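Long-range contacts in adenylate cyclase-like protein (PDB 4QO6), which forms part of the inner-membrane ring of the chlamydial type III secretion system, this chain being a periplasmic piece of the structural protein CdsD: residues A[22-26]-A[38-42]; A[167-173]-A[196-202]. All coordinates share one frame; numbering follows the deposited sequence. Where two conformers were deposited one is given.

Contact 1 of 2, residues A[22-26]-A[38-42]; sequences FPTVR and LIGHV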
# COMPACT_ATOMS: atom_id res chain seq x y z
N PHE A 22 -11.18 -15.02 17.45
CA PHE A 22 -9.93 -14.26 17.33
C PHE A 22 -9.06 -15.10 16.42
O PHE A 22 -8.37 -16.03 16.83
CB PHE A 22 -9.37 -14.11 18.71
CG PHE A 22 -10.31 -13.36 19.67
CD1 PHE A 22 -10.37 -11.97 19.66
CD2 PHE A 22 -11.08 -14.03 20.57
CE1 PHE A 22 -11.21 -11.29 20.54
CE2 PHE A 22 -11.94 -13.36 21.44
CZ PHE A 22 -12.01 -12.00 21.43
N PRO A 23 -9.20 -14.88 15.13
CA PRO A 23 -8.43 -15.75 14.24
C PRO A 23 -6.89 -15.51 14.48
O PRO A 23 -6.51 -14.40 14.89
CB PRO A 23 -8.83 -15.28 12.82
CG PRO A 23 -10.08 -14.47 12.99
CD PRO A 23 -10.02 -13.90 14.40
N THR A 24 -6.13 -16.56 14.22
CA THR A 24 -4.70 -16.76 14.54
C THR A 24 -4.43 -17.13 15.99
O THR A 24 -3.26 -17.47 16.34
CB THR A 24 -3.79 -15.62 14.18
OG1 THR A 24 -4.02 -14.56 15.10
CG2 THR A 24 -4.01 -15.10 12.76
N VAL A 25 -5.41 -16.99 16.86
CA VAL A 25 -5.10 -17.29 18.25
C VAL A 25 -5.08 -18.79 18.43
O VAL A 25 -5.95 -19.50 17.86
CB VAL A 25 -6.00 -16.64 19.20
CG1 VAL A 25 -5.72 -17.13 20.62
CG2 VAL A 25 -5.84 -15.14 19.13
N ARG A 26 -4.03 -19.26 19.12
CA ARG A 26 -3.83 -20.66 19.50
C ARG A 26 -3.64 -20.80 21.01
O ARG A 26 -3.45 -19.83 21.71
CB ARG A 26 -2.63 -21.25 18.75
CG ARG A 26 -2.69 -21.13 17.22
CD ARG A 26 -3.84 -21.98 16.59
NE ARG A 26 -3.82 -21.86 15.10
CZ ARG A 26 -4.55 -21.04 14.39
NH1 ARG A 26 -5.45 -20.26 14.96
NH2 ARG A 26 -4.46 -21.03 13.06
N LEU A 38 -1.88 -18.70 25.92
CA LEU A 38 -2.36 -18.15 24.66
C LEU A 38 -1.23 -17.53 23.83
O LEU A 38 -0.43 -16.73 24.37
CB LEU A 38 -3.30 -17.01 24.96
CG LEU A 38 -4.62 -17.35 25.64
CD1 LEU A 38 -5.46 -16.10 25.87
CD2 LEU A 38 -5.36 -18.36 24.76
N ILE A 39 -1.26 -17.79 22.53
CA ILE A 39 -0.37 -17.14 21.56
C ILE A 39 -1.12 -16.71 20.31
O ILE A 39 -2.23 -17.20 20.05
CB ILE A 39 0.86 -18.07 21.26
CG1 ILE A 39 2.01 -17.28 20.63
CG2 ILE A 39 0.54 -19.24 20.35
CD1 ILE A 39 3.32 -18.06 20.64
N GLY A 40 -0.53 -15.78 19.55
CA GLY A 40 -1.02 -15.33 18.20
C GLY A 40 -1.22 -13.81 18.16
O GLY A 40 -0.51 -13.13 18.87
N HIS A 41 -2.14 -13.28 17.32
CA HIS A 41 -2.37 -11.86 17.05
C HIS A 41 -3.85 -11.48 17.24
O HIS A 41 -4.76 -12.26 16.83
CB HIS A 41 -2.05 -11.55 15.58
CG HIS A 41 -0.63 -11.85 15.20
ND1 HIS A 41 0.35 -10.88 15.12
CD2 HIS A 41 -0.01 -13.01 14.91
CE1 HIS A 41 1.50 -11.43 14.80
NE2 HIS A 41 1.30 -12.73 14.66
N VAL A 42 -4.07 -10.26 17.75
CA VAL A 42 -5.36 -9.57 17.69
C VAL A 42 -5.17 -8.22 17.05
O VAL A 42 -4.05 -7.68 17.01
CB VAL A 42 -6.06 -9.42 19.08
CG1 VAL A 42 -6.36 -10.78 19.70
CG2 VAL A 42 -5.20 -8.66 20.02
O HOH W 1 -7.32 -12.41 16.33

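Contact 2 of 2, residues A[167-173]-A[196-202]; sequences LTGYINN and KNFVVLL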
# COMPACT_ATOMS: atom_id res chain seq x y z
N LEU A 167 2.28 15.22 -17.97
CA LEU A 167 2.51 15.13 -19.40
C LEU A 167 2.85 16.49 -20.03
O LEU A 167 2.17 17.49 -19.80
CB LEU A 167 1.28 14.58 -20.08
CG LEU A 167 0.73 13.30 -19.46
CD1 LEU A 167 -0.60 12.98 -20.09
CD2 LEU A 167 1.72 12.14 -19.61
N THR A 168 3.89 16.47 -20.86
CA THR A 168 4.30 17.63 -21.63
C THR A 168 4.66 17.22 -23.05
O THR A 168 4.94 16.06 -23.32
CB THR A 168 5.56 18.22 -21.03
OG1 THR A 168 6.50 17.14 -20.84
CG2 THR A 168 5.23 18.89 -19.68
N GLY A 169 4.72 18.19 -23.95
CA GLY A 169 5.10 17.92 -25.32
C GLY A 169 4.08 18.53 -26.22
O GLY A 169 3.36 19.46 -25.81
N TYR A 170 4.04 18.01 -27.44
CA TYR A 170 3.18 18.56 -28.50
C TYR A 170 2.48 17.44 -29.26
O TYR A 170 3.08 16.44 -29.51
CB TYR A 170 4.04 19.34 -29.49
CG TYR A 170 4.83 20.49 -28.93
CD1 TYR A 170 4.28 21.77 -28.85
CD2 TYR A 170 6.13 20.32 -28.56
CE1 TYR A 170 5.01 22.84 -28.36
CE2 TYR A 170 6.88 21.37 -28.07
CZ TYR A 170 6.33 22.62 -27.97
OH TYR A 170 7.11 23.64 -27.47
N ILE A 171 1.22 17.61 -29.60
CA ILE A 171 0.52 16.68 -30.51
C ILE A 171 -0.08 17.38 -31.74
O ILE A 171 -0.37 18.60 -31.69
CB ILE A 171 -0.58 15.83 -29.84
CG1 ILE A 171 -1.69 16.69 -29.26
CG2 ILE A 171 0.00 14.89 -28.81
CD1 ILE A 171 -2.97 15.93 -28.98
N ASN A 172 -0.28 16.59 -32.80
CA ASN A 172 -0.84 17.02 -34.07
C ASN A 172 -2.32 17.24 -33.84
O ASN A 172 -2.92 16.43 -33.17
CB ASN A 172 -0.62 15.88 -35.08
CG ASN A 172 -1.00 16.25 -36.50
OD1 ASN A 172 -2.18 16.38 -36.82
ND2 ASN A 172 -0.00 16.37 -37.36
N ASN A 173 -2.90 18.30 -34.42
CA ASN A 173 -4.31 18.66 -34.09
C ASN A 173 -5.31 17.56 -34.41
O ASN A 173 -6.23 17.31 -33.64
CB ASN A 173 -4.78 19.93 -34.79
CG ASN A 173 -5.88 20.65 -34.01
OD1 ASN A 173 -7.06 20.39 -34.21
ND2 ASN A 173 -5.48 21.55 -33.12
N LYS A 196 -1.66 15.11 -14.75
CA LYS A 196 -1.66 16.53 -15.09
C LYS A 196 -1.21 16.67 -16.55
O LYS A 196 -0.04 16.44 -16.85
CB LYS A 196 -0.68 17.33 -14.22
CG LYS A 196 -0.96 17.40 -12.72
CD LYS A 196 -1.98 18.47 -12.35
CE LYS A 196 -2.23 18.50 -10.83
NZ LYS A 196 -3.69 18.51 -10.49
N ASN A 197 -2.14 17.08 -17.42
CA ASN A 197 -1.89 17.24 -18.85
C ASN A 197 -1.52 18.67 -19.32
O ASN A 197 -2.37 19.52 -19.36
CB ASN A 197 -3.14 16.77 -19.57
CG ASN A 197 -2.98 16.70 -21.06
OD1 ASN A 197 -1.92 16.90 -21.59
ND2 ASN A 197 -4.05 16.43 -21.73
N PHE A 198 -0.25 18.92 -19.68
CA PHE A 198 0.19 20.22 -20.22
C PHE A 198 0.55 20.20 -21.74
O PHE A 198 1.11 21.16 -22.30
CB PHE A 198 1.37 20.76 -19.42
CG PHE A 198 1.04 21.02 -17.96
CD1 PHE A 198 0.28 22.11 -17.59
CD2 PHE A 198 1.50 20.17 -16.96
CE1 PHE A 198 -0.02 22.35 -16.26
CE2 PHE A 198 1.21 20.41 -15.61
CZ PHE A 198 0.44 21.50 -15.26
N VAL A 199 0.15 19.12 -22.41
CA VAL A 199 0.47 18.92 -23.81
C VAL A 199 -0.19 19.95 -24.72
O VAL A 199 -1.40 20.17 -24.66
CB VAL A 199 0.04 17.51 -24.24
CG1 VAL A 199 0.01 17.35 -25.78
CG2 VAL A 199 0.97 16.53 -23.54
N VAL A 200 0.62 20.57 -25.56
CA VAL A 200 0.10 21.53 -26.53
C VAL A 200 -0.55 20.82 -27.75
O VAL A 200 -0.04 19.84 -28.31
CB VAL A 200 1.23 22.50 -26.96
CG1 VAL A 200 0.73 23.51 -28.01
CG2 VAL A 200 1.78 23.24 -25.74
N LEU A 201 -1.69 21.33 -28.15
CA LEU A 201 -2.37 20.87 -29.34
C LEU A 201 -1.99 21.75 -30.56
O LEU A 201 -2.41 22.91 -30.68
CB LEU A 201 -3.87 20.92 -29.05
CG LEU A 201 -4.81 20.35 -30.10
CD1 LEU A 201 -4.40 18.92 -30.41
CD2 LEU A 201 -6.26 20.41 -29.62
N LEU A 202 -1.17 21.23 -31.47
CA LEU A 202 -0.73 22.03 -32.62
C LEU A 202 -1.80 22.12 -33.67
O LEU A 202 -2.35 21.11 -34.06
CB LEU A 202 0.51 21.45 -33.27
CG LEU A 202 1.71 21.51 -32.37
CD1 LEU A 202 2.86 20.77 -33.02
CD2 LEU A 202 2.09 22.93 -32.04

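Contact 1 of 2, residues A[22-26]-A[38-42]
Arg26 and Ile39 form an antiparallel hydrogen-bonded pair: Arg26 N donates to Ile39 O at 2.9 Å, and Ile39 N returns the bond to Arg26 O at 3.1 Å. Both are nearly straight at the hydrogen. Toward Val25 and Gly40 no further bridge forms between the segments; here the chain turns a corner at Gly40, whose CA lies 3.6 Å from Thr24 O, the glycine backbone close against the turn.

Thr24 picks up the polar work past the corner. It sits in the type II turn from Phe22 to Val25, and chi1 of 73° swings its hydroxyl back over its own backbone. From there OG1 donates to Pro23 O in the carbonyl plane, on a lone pair, and accepts from His41 N at 3.2 Å. One water donates to both Pro23 O and His41 O, 2.6 Å from each, so it bridges two carbonyl oxygens that cannot bond to each other. The imidazole of His41 leads elsewhere, its ND1 bonded to Asp71.

Apolar contacts lie on the buried flank. Phe22 CD1 lies 4.2 Å from Val42 CG1, and Leu51 of helix 45-56 touches both residues. Val25 splits its branches: CG1 lies 4.3 Å from Leu38 CD2, while CG2 approaches Val42 CG1.

The arrangement is the open end of a beta hairpin, strands 26-30 and 35-39, within the BON-like PD1 domain of CdsD; after the corner at Gly40 the chain enters strand 41-42, which pairs with the other side of strand 63-70.

Contact 2 of 2, residues A[167-173]-A[196-202]
Leu167 and Asn197 begin a parallel pairing that runs on, after an interruption, through Tyr170 with Val200, Ile171 with Leu201 and Asn172 with Leu202. Five backbone hydrogen bonds join the two segments, two before the break and three after it. Leu167 N donates to Lys196 O at 2.9 Å and Phe198 N to Leu167 O; past the break come Val200 N to Gly169 O, Ile171 N to Val200 O and Leu202 N to Ile171 O, the last at 2.8 Å. Both strands break at the same level, at Thr168-Gly169 and Phe198-Val199, and the pairing resumes with its offset unchanged. Within the break Asn197 OD1 accepts from Val199 N at 3.1 Å, an Asx turn.

Apolar side chains fall on two faces. Toward helix 176-187, Ile171 is the hub: chi1 of 61° tucks CG1 in over the main chain, with CD1 3.6 Å from Leu201 CD1, while CG2 meets Val199 CG1 at 3.9 Å, the two side chains crossing at about a right angle. Val199 turns its other methyl, CG2, to Leu167 CB. Phe179 of the helix touches both Ile171 and Val199.

On the other face Tyr170 runs alongside Val200, with Tyr170 CD1 3.7 Å from Val200 CB. Leu202 also meets the tyrosine: its CD1 is 4.0 Å from Tyr170 CB, and its CD2 approaches the ring.

The chemistry divides the labour: main-chain bonds fix the register on both sides of the break in this beta-alpha-beta unit; Leu167, Ile171 and Val199 pack against the helix, while Tyr170, Val200 and Leu202 form an apolar patch on the surface beside the polar Asn172.

How the contacts relate
Contacts 1 and 2 follow one another along the chain and belong to different domains: 22-26 with 38-42 lies in the PD1 domain, 167-173 with 196-202 in the BON domain. Their centres are 56 Å apart and their nearest atoms about 38 Å, on opposite sides of the chain's centre, so neither touches the other; the chain between them holds the three-stranded sheet 92-95, 100-107, 130-136. Contact 1 joins a turn and the first residue of a hairpin strand to the end of its partner strand, whereas contact 2 is parallel and spans a helical crossover. An isopropanol molecule, probably from the crystallisation liquor, lies near the Arg26 side chain at contact 1. The wide spacing fits the extended shape of this periplasmic region.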